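Side-chain contact in sporozoite surface protein 2 (Plasmodium vivax, PDB 4HQO), which binds a metal ion and probably serves as an adhesive receptor on the surface of sporozoites, linking the parasite to its surroundings during gliding motility: residues A[33-36]-A[37-41]. The protein carries 4 engineered substitutions. Sequence-based numbering, arbitrary orientation.
Sequences YPNW and ITKVI
Trp36 packs against Val40 and Ile41 in the first helix of the von Willebrand factor A domain, which links strands 19-26 and 58-65. The helix widens here into a pi-type turn, marked by two bonds that span five residues: Val40 N to Asn35 O and Ile41 N to Trp36 O, both nearly straight. Asn35 O also accepts a more bent bond from Lys39 N, so the five-residue bond is the better aligned of its two. Consistent with the wider turn, Ile41 CG1 lies over the five-membered ring of Trp36, 22° off the normal, a CH-pi contact. Val40 CG1 approaches the six-membered part obliquely, 3.7 Å from Trp36 CZ3. Trp36 CG stands anti to the backbone N (chi1 -170°), sending the indole toward Leu93, whose carbonyl bonds NE1, and toward Tyr97, which meets it edge-to-face. One turn earlier, Ile37 CG1 makes a CH-pi contact over one face of the Tyr33 ring, offset toward the rim and 3.6 Å from Tyr33 CZ. The Asn35 and Lys39 side chains run alongside each other, and Asn35 OD1 bonds weakly to Gly163 N. Thr38 OG1 joins its own backbone N on Pro34 O, donating from 37° above the carbonyl plane.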
loop_
_atom_site.group_PDB
_atom_site.type_symbol
_atom_site.label_atom_id
_atom_site.label_comp_id
_atom_site.label_asym_id
_atom_site.label_seq_id
_atom_site.Cartn_x
_atom_site.Cartn_y
_atom_site.Cartn_z
ATOM N N TYR A 33 6.706 -30.675 5.693
ATOM C CA TYR A 33 5.678 -31.050 4.742
ATOM C C TYR A 33 4.297 -31.265 5.378
ATOM O O TYR A 33 3.317 -30.712 4.890
ATOM C CB TYR A 33 6.098 -32.285 3.932
ATOM C CG TYR A 33 5.035 -32.727 2.949
ATOM C CD1 TYR A 33 4.830 -32.028 1.771
ATOM C CD2 TYR A 33 4.229 -33.833 3.209
ATOM C CE1 TYR A 33 3.867 -32.413 0.868
ATOM C CE2 TYR A 33 3.251 -34.232 2.307
ATOM C CZ TYR A 33 3.077 -33.512 1.142
ATOM O OH TYR A 33 2.123 -33.876 0.233
ATOM N N PRO A 34 4.208 -32.072 6.456
ATOM C CA PRO A 34 2.862 -32.278 6.997
ATOM C C PRO A 34 2.201 -30.971 7.418
ATOM O O PRO A 34 1.005 -30.806 7.191
ATOM C CB PRO A 34 3.102 -33.183 8.209
ATOM C CG PRO A 34 4.376 -33.884 7.913
ATOM C CD PRO A 34 5.211 -32.878 7.183
ATOM N N ASN A 35 2.970 -30.047 7.985
ATOM C CA ASN A 35 2.420 -28.756 8.387
ATOM C C ASN A 35 2.038 -27.902 7.177
ATOM O O ASN A 35 1.030 -27.199 7.201
ATOM C CB ASN A 35 3.410 -28.000 9.282
ATOM C CG ASN A 35 2.776 -26.818 9.975
ATOM O OD1 ASN A 35 2.804 -25.702 9.460
ATOM N ND2 ASN A 35 2.186 -27.058 11.144
ATOM N N TRP A 36 2.855 -27.964 6.129
ATOM C CA TRP A 36 2.553 -27.313 4.855
ATOM C C TRP A 36 1.128 -27.662 4.366
ATOM O O TRP A 36 0.361 -26.791 3.957
ATOM C CB TRP A 36 3.595 -27.732 3.804
ATOM C CG TRP A 36 3.540 -26.944 2.530
ATOM C CD1 TRP A 36 3.064 -27.368 1.316
ATOM C CD2 TRP A 36 3.962 -25.587 2.341
ATOM N NE1 TRP A 36 3.160 -26.356 0.386
ATOM C CE2 TRP A 36 3.718 -25.254 0.993
ATOM C CE3 TRP A 36 4.538 -24.621 3.186
ATOM C CZ2 TRP A 36 4.011 -23.999 0.469
ATOM C CZ3 TRP A 36 4.834 -23.376 2.662
ATOM C CH2 TRP A 36 4.568 -23.075 1.320
ATOM N N ILE A 37 0.771 -28.936 4.450
ATOM C CA ILE A 37 -0.493 -29.410 3.911
ATOM C C ILE A 37 -1.683 -29.176 4.836
ATOM O O ILE A 37 -2.769 -28.789 4.384
ATOM C CB ILE A 37 -0.404 -30.920 3.572
ATOM C CG1 ILE A 37 0.659 -31.158 2.492
ATOM C CG2 ILE A 37 -1.762 -31.465 3.137
ATOM C CD1 ILE A 37 0.431 -30.350 1.208
ATOM N N THR A 38 -1.490 -29.428 6.126
ATOM C CA THR A 38 -2.608 -29.401 7.071
ATOM C C THR A 38 -2.830 -28.040 7.716
ATOM O O THR A 38 -3.881 -27.789 8.293
ATOM C CB THR A 38 -2.410 -30.419 8.205
ATOM O OG1 THR A 38 -1.269 -30.033 8.978
ATOM C CG2 THR A 38 -2.211 -31.830 7.644
ATOM N N LYS A 39 -1.843 -27.169 7.583
ATOM C CA LYS A 39 -1.844 -25.888 8.285
ATOM C C LYS A 39 -1.560 -24.687 7.375
ATOM O O LYS A 39 -2.344 -23.735 7.313
ATOM C CB LYS A 39 -0.841 -25.928 9.457
ATOM C CG LYS A 39 -0.401 -24.565 9.966
ATOM C CD LYS A 39 -1.437 -23.935 10.874
ATOM C CE LYS A 39 -0.887 -22.674 11.534
ATOM N NZ LYS A 39 -1.862 -22.107 12.502
ATOM N N VAL A 40 -0.431 -24.716 6.677
ATOM C CA VAL A 40 -0.023 -23.558 5.878
ATOM C C VAL A 40 -0.919 -23.292 4.665
ATOM O O VAL A 40 -1.365 -22.162 4.449
ATOM C CB VAL A 40 1.417 -23.680 5.385
ATOM C CG1 VAL A 40 1.809 -22.432 4.600
ATOM C CG2 VAL A 40 2.362 -23.903 6.575
ATOM N N ILE A 41 -1.156 -24.322 3.856
ATOM C CA ILE A 41 -2.040 -24.180 2.700
ATOM C C ILE A 41 -3.461 -23.746 3.103
ATOM O O ILE A 41 -3.991 -22.797 2.529
ATOM C CB ILE A 41 -2.055 -25.457 1.811
ATOM C CG1 ILE A 41 -0.674 -25.684 1.184
ATOM C CG2 ILE A 41 -3.124 -25.357 0.737
ATOM C CD1 ILE A 41 -0.232 -24.574 0.240
#